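Local coordinates for protein putative aminotransferase (Actinomadura melliaura, PDB 4ZWV) that probably acts as a pyridoxal phosphate-dependent sugar aminotransferase in making the aminopentose of the indolocarbazole AT2433, at residues A[33-38]-A[244-249]; A[111-116]-A[138-143]. All coordinates share one frame; numbering follows the deposited sequence.

Contact 1. Residues A[33-38]-A[244-249]; sequences PRVAEF and LNAAIG
Val35 and Ala246, with CA atoms 5.2 Å apart, sit where two helical segments pack closely, their axes approaching to 7.9 Å and running in broadly the same direction at 37° to each other. The small Ala246 suits this spacing: its CB points at segment 33-38 and rests on the backbone there, 3.6 Å from Arg34 O and equally near Val35 N. The methyl is ringed by Arg34 CB, Val35 CG2 at 3.9 Å and Phe38 CB. CG of Phe38 is anti to the backbone N (chi1 -171°), which carries the ring along the neighbouring helix. One face lies over Ala246 O, 4.0 Å from the ring plane and displaced toward the rim, while CE1 comes obliquely to 3.6 Å from Gly249 C. Because Gly249 has no side chain, the ring lies directly against bare main chain; a CB there would collide with Phe38 CZ. In the pyridoxal phosphate aminotransferase fold of the DegT/DnrJ/EryC1 family, this joins an N-terminal helix to the start of the long helix 243-273; the side chains of Leu244 and Ile248 face away and pack on the second subunit. Around the ring, Leu250, Leu253, Cys194 and Met241 continue the apolar surroundings. An alanine in place of Phe38 would probably open a gap beside Gly249 and leave the apolar groups round the ring without their filling. Of the Arg34 side chain, CB meets Ala246; beyond it the chain bends at chi2 and chi3 and turns back to its own helix. There NE and NH1 both donate to Glu37 OE1, NE at 2.9 Å, with the oxygen near the guanidinium plane. Glu37 OE2 forms a salt bridge with Arg19 of helix 16-26, and the two arginines together would tend to keep this carboxylate ionised.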
loop_
_atom_site.group_PDB
_atom_site.type_symbol
_atom_site.label_atom_id
_atom_site.label_comp_id
_atom_site.label_asym_id
_atom_site.label_seq_id
_atom_site.Cartn_x
_atom_site.Cartn_y
_atom_site.Cartn_z
ATOM N N PRO A 33 10.026 -10.087 -13.633
ATOM C CA PRO A 33 9.883 -10.005 -15.090
ATOM C C PRO A 33 8.488 -9.638 -15.579
ATOM O O PRO A 33 8.395 -9.002 -16.631
ATOM C CB PRO A 33 10.271 -11.417 -15.567
ATOM C CG PRO A 33 10.112 -12.290 -14.367
ATOM C CD PRO A 33 10.443 -11.427 -13.184
ATOM N N ARG A 34 7.430 -10.003 -14.861
ATOM C CA ARG A 34 6.101 -9.629 -15.339
ATOM C C ARG A 34 5.881 -8.126 -15.177
ATOM O O ARG A 34 5.287 -7.490 -16.038
ATOM C CB ARG A 34 4.998 -10.409 -14.613
ATOM C CG ARG A 34 5.103 -11.939 -14.737
ATOM C CD ARG A 34 4.688 -12.465 -16.118
ATOM N NE ARG A 34 5.636 -12.133 -17.173
ATOM C CZ ARG A 34 6.806 -12.734 -17.355
ATOM N NH1 ARG A 34 7.594 -12.351 -18.348
ATOM N NH2 ARG A 34 7.198 -13.706 -16.541
ATOM N N VAL A 35 6.369 -7.564 -14.074
ATOM C CA VAL A 35 6.311 -6.120 -13.886
ATOM C C VAL A 35 7.053 -5.412 -15.015
ATOM O O VAL A 35 6.549 -4.444 -15.578
ATOM C CB VAL A 35 6.895 -5.710 -12.525
ATOM C CG1 VAL A 35 7.208 -4.201 -12.499
ATOM C CG2 VAL A 35 5.942 -6.081 -11.413
ATOM N N ALA A 36 8.241 -5.905 -15.355
ATOM C CA ALA A 36 9.016 -5.312 -16.447
ATOM C C ALA A 36 8.260 -5.394 -17.775
ATOM O O ALA A 36 8.221 -4.423 -18.529
ATOM C CB ALA A 36 10.374 -5.990 -16.566
ATOM N N GLU A 37 7.642 -6.543 -18.037
ATOM C CA GLU A 37 6.869 -6.758 -19.259
ATOM C C GLU A 37 5.671 -5.808 -19.338
ATOM O O GLU A 37 5.393 -5.204 -20.376
ATOM C CB GLU A 37 6.396 -8.219 -19.334
ATOM C CG GLU A 37 5.629 -8.562 -20.610
ATOM C CD GLU A 37 5.076 -9.974 -20.637
ATOM O OE1 GLU A 37 5.344 -10.756 -19.700
ATOM O OE2 GLU A 37 4.362 -10.303 -21.609
ATOM N N PHE A 38 4.971 -5.664 -18.218
ATOM C CA PHE A 38 3.806 -4.803 -18.141
ATOM C C PHE A 38 4.201 -3.333 -18.322
ATOM O O PHE A 38 3.564 -2.599 -19.082
ATOM C CB PHE A 38 3.114 -5.045 -16.794
ATOM C CG PHE A 38 1.776 -4.378 -16.637
ATOM C CD1 PHE A 38 0.812 -4.467 -17.626
ATOM C CD2 PHE A 38 1.461 -3.706 -15.460
ATOM C CE1 PHE A 38 -0.426 -3.877 -17.461
ATOM C CE2 PHE A 38 0.217 -3.111 -15.286
ATOM C CZ PHE A 38 -0.729 -3.191 -16.294
ATOM N N LEU A 244 2.357 -10.870 -9.537
ATOM C CA LEU A 244 0.990 -11.400 -9.526
ATOM C C LEU A 244 0.020 -10.414 -10.177
ATOM O O LEU A 244 -0.793 -10.781 -11.051
ATOM C CB LEU A 244 0.539 -11.714 -8.100
ATOM C CG LEU A 244 -0.922 -12.099 -7.880
ATOM C CD1 LEU A 244 -1.275 -13.401 -8.608
ATOM C CD2 LEU A 244 -1.215 -12.208 -6.387
ATOM N N ASN A 245 0.120 -9.154 -9.782
ATOM C CA ASN A 245 -0.796 -8.158 -10.305
ATOM C C ASN A 245 -0.397 -7.714 -11.698
ATOM O O ASN A 245 -1.269 -7.471 -12.532
ATOM C CB ASN A 245 -0.874 -6.985 -9.325
ATOM C CG ASN A 245 -1.372 -7.438 -7.974
ATOM O OD1 ASN A 245 -0.582 -7.648 -7.055
ATOM N ND2 ASN A 245 -2.681 -7.665 -7.866
ATOM N N ALA A 246 0.901 -7.665 -11.990
ATOM C CA ALA A 246 1.311 -7.323 -13.358
ATOM C C ALA A 246 0.807 -8.371 -14.356
ATOM O O ALA A 246 0.427 -8.024 -15.481
ATOM C CB ALA A 246 2.819 -7.183 -13.455
ATOM N N ALA A 247 0.772 -9.638 -13.946
ATOM C CA ALA A 247 0.283 -10.708 -14.822
ATOM C C ALA A 247 -1.184 -10.494 -15.180
ATOM O O ALA A 247 -1.586 -10.688 -16.330
ATOM C CB ALA A 247 0.477 -12.065 -14.167
ATOM N N ILE A 248 -1.974 -10.078 -14.195
ATOM C CA ILE A 248 -3.388 -9.818 -14.412
ATOM C C ILE A 248 -3.569 -8.625 -15.356
ATOM O O ILE A 248 -4.363 -8.688 -16.297
ATOM C CB ILE A 248 -4.111 -9.580 -13.070
ATOM C CG1 ILE A 248 -4.051 -10.868 -12.240
ATOM C CG2 ILE A 248 -5.565 -9.152 -13.311
ATOM C CD1 ILE A 248 -4.509 -10.697 -10.802
ATOM N N GLY A 249 -2.809 -7.561 -15.125
ATOM C CA GLY A 249 -2.829 -6.417 -16.026
ATOM C C GLY A 249 -2.466 -6.794 -17.451
ATOM O O GLY A 249 -3.114 -6.339 -18.394
#

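Contact 2. Residues A[111-116]-A[138-143]; sequences DLDDLE and LDRLAG
Arg140 holds CG anti to its backbone N (chi1 -179°) and stays extended as far as NE, so that it reaches across to Leu112 and Asp113; CG of Asp113 in turn is anti to its carbonyl carbon (chi1 -67°). Leu112 CB sits over the centre of one guanidinium face, 3.9 Å above its plane, and the Leu112 CD1 methyl rests against CG and CD of Arg140, the two side chains sliding past each other in opposite directions. Asp113 OD1 meets NH2 at the guanidinium edge as a salt bridge, the carboxylate turned 60° from that plane; the modelled separation is too short for its exact length to be trusted. Water 2 joins the same two groups, donating to Asp113 OD2 at 2.8 Å and accepting from Arg140 NH1 at 2.9 Å. Water 1 donates to Leu112 O and Glu116 OE1 and accepts only weakly from Arg140 NH2. Beneath this polar layer Leu115 CD2 and Leu141 CD1 touch at 3.5 Å, their side chains crossing at about a right angle. Asp111 is the N-cap of helix 112-118, its OD1 receiving Asp114 N at 3.0 Å and, weakly, Asp113 N. The segment axes lie 10.8 Å apart and nearly parallel. Leu115 and Leu141 also rest on Ile126 and Val128 of strand 123-129, placing side by side the helices of two successive beta-alpha-beta crossovers in the large alpha/beta domain.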
loop_
_atom_site.group_PDB
_atom_site.type_symbol
_atom_site.label_atom_id
_atom_site.label_comp_id
_atom_site.label_asym_id
_atom_site.label_seq_id
_atom_site.Cartn_x
_atom_site.Cartn_y
_atom_site.Cartn_z
ATOM N N ASP A 111 -12.549 24.124 -11.242
ATOM C CA ASP A 111 -12.737 25.481 -11.736
ATOM C C ASP A 111 -11.366 26.153 -11.790
ATOM O O ASP A 111 -10.794 26.489 -10.756
ATOM C CB ASP A 111 -13.718 26.229 -10.815
ATOM C CG ASP A 111 -13.948 27.687 -11.208
ATOM O OD1 ASP A 111 -13.110 28.304 -11.893
ATOM O OD2 ASP A 111 -14.992 28.233 -10.797
ATOM N N LEU A 112 -10.838 26.355 -12.992
ATOM C CA LEU A 112 -9.479 26.880 -13.109
ATOM C C LEU A 112 -9.390 28.378 -12.814
ATOM O O LEU A 112 -8.305 28.876 -12.528
ATOM C CB LEU A 112 -8.903 26.575 -14.498
ATOM C CG LEU A 112 -8.741 25.075 -14.781
ATOM C CD1 LEU A 112 -8.164 24.840 -16.177
ATOM C CD2 LEU A 112 -7.876 24.396 -13.741
ATOM N N ASP A 113 -10.509 29.100 -12.892
ATOM C CA ASP A 113 -10.532 30.497 -12.454
ATOM C C ASP A 113 -10.317 30.553 -10.945
ATOM O O ASP A 113 -9.561 31.385 -10.434
ATOM C CB ASP A 113 -11.860 31.169 -12.804
ATOM C CG ASP A 113 -12.059 31.335 -14.294
ATOM O OD1 ASP A 113 -11.113 31.777 -14.975
ATOM O OD2 ASP A 113 -13.158 31.010 -14.783
ATOM N N ASP A 114 -10.996 29.655 -10.239
ATOM C CA ASP A 114 -10.876 29.586 -8.788
ATOM C C ASP A 114 -9.476 29.114 -8.409
ATOM O O ASP A 114 -8.887 29.616 -7.458
ATOM C CB ASP A 114 -11.945 28.657 -8.202
ATOM C CG ASP A 114 -12.100 28.814 -6.700
ATOM O OD1 ASP A 114 -12.200 29.973 -6.226
ATOM O OD2 ASP A 114 -12.128 27.786 -5.991
ATOM N N LEU A 115 -8.941 28.167 -9.173
ATOM C CA LEU A 115 -7.573 27.717 -8.955
ATOM C C LEU A 115 -6.596 28.884 -8.991
ATOM O O LEU A 115 -5.796 29.067 -8.070
ATOM C CB LEU A 115 -7.167 26.679 -9.995
ATOM C CG LEU A 115 -5.677 26.323 -9.913
ATOM C CD1 LEU A 115 -5.345 25.617 -8.602
ATOM C CD2 LEU A 115 -5.280 25.473 -11.100
ATOM N N GLU A 116 -6.676 29.692 -10.042
ATOM C CA GLU A 116 -5.711 30.773 -10.185
ATOM C C GLU A 116 -5.823 31.774 -9.027
ATOM O O GLU A 116 -4.804 32.269 -8.528
ATOM C CB GLU A 116 -5.869 31.483 -11.529
ATOM C CG GLU A 116 -4.810 32.572 -11.695
ATOM C CD GLU A 116 -4.522 32.946 -13.134
ATOM O OE1 GLU A 116 -5.355 32.657 -14.021
ATOM O OE2 GLU A 116 -3.451 33.551 -13.369
ATOM N N LEU A 138 -5.445 21.176 -19.801
ATOM C CA LEU A 138 -4.064 21.174 -19.324
ATOM C C LEU A 138 -3.237 22.344 -19.853
ATOM O O LEU A 138 -2.346 22.823 -19.149
ATOM C CB LEU A 138 -3.386 19.849 -19.685
ATOM C CG LEU A 138 -3.959 18.645 -18.928
ATOM C CD1 LEU A 138 -3.344 17.370 -19.489
ATOM C CD2 LEU A 138 -3.696 18.733 -17.427
ATOM N N ASP A 139 -3.529 22.829 -21.064
ATOM C CA ASP A 139 -2.786 23.974 -21.594
ATOM C C ASP A 139 -3.115 25.235 -20.800
ATOM O O ASP A 139 -2.245 26.065 -20.540
ATOM C CB ASP A 139 -3.099 24.223 -23.076
ATOM C CG ASP A 139 -2.513 23.171 -24.016
ATOM O OD1 ASP A 139 -1.740 22.290 -23.585
ATOM O OD2 ASP A 139 -2.829 23.250 -25.228
ATOM N N ARG A 140 -4.382 25.393 -20.439
ATOM C CA ARG A 140 -4.776 26.545 -19.637
ATOM C C ARG A 140 -4.111 26.493 -18.268
ATOM O O ARG A 140 -3.603 27.503 -17.759
ATOM C CB ARG A 140 -6.292 26.605 -19.489
ATOM C CG ARG A 140 -6.742 27.793 -18.693
ATOM C CD ARG A 140 -8.245 27.923 -18.675
ATOM N NE ARG A 140 -8.640 29.011 -17.787
ATOM C CZ ARG A 140 -9.858 29.155 -17.288
ATOM N NH1 ARG A 140 -10.805 28.282 -17.599
ATOM N NH2 ARG A 140 -10.126 30.171 -16.478
ATOM N N LEU A 141 -4.108 25.303 -17.687
ATOM C CA LEU A 141 -3.442 25.063 -16.423
ATOM C C LEU A 141 -1.961 25.456 -16.500
ATOM O O LEU A 141 -1.462 26.162 -15.622
ATOM C CB LEU A 141 -3.613 23.594 -16.046
ATOM C CG LEU A 141 -2.880 23.119 -14.809
ATOM C CD1 LEU A 141 -3.365 23.869 -13.576
ATOM C CD2 LEU A 141 -3.070 21.620 -14.649
ATOM N N ALA A 142 -1.276 25.051 -17.571
ATOM C CA ALA A 142 0.137 25.406 -17.741
ATOM C C ALA A 142 0.340 26.927 -17.799
ATOM O O ALA A 142 1.313 27.444 -17.252
ATOM C CB ALA A 142 0.710 24.746 -18.995
ATOM N N GLY A 143 -0.574 27.647 -18.449
ATOM C CA GLY A 143 -0.498 29.101 -18.495
ATOM C C GLY A 143 -0.666 29.746 -17.125
ATOM O O GLY A 143 0.011 30.725 -16.786
HETATM O O HOH W 1 -7.479 31.127 -14.523
HETATM O O HOH W 2 -13.485 28.849 -16.546
#

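From the N terminus, after helix 16-26 comes helix 33-46, whose opening turn meets the start of helix 243-273; contact 1 thus closes a loop of 205 intervening residues. Within it runs the entire seven-stranded mixed sheet. Contact 2 is nested inside that loop, closing a much shorter one of 21 residues that includes strand 123-129. The two lie on opposite sides of the chain's centre, about 36 Å between their centres, and do not touch. Contact 1 ties the N-terminal region to the long helix beside the second subunit, whereas contact 2 joins neighbouring helices that cover the sheet.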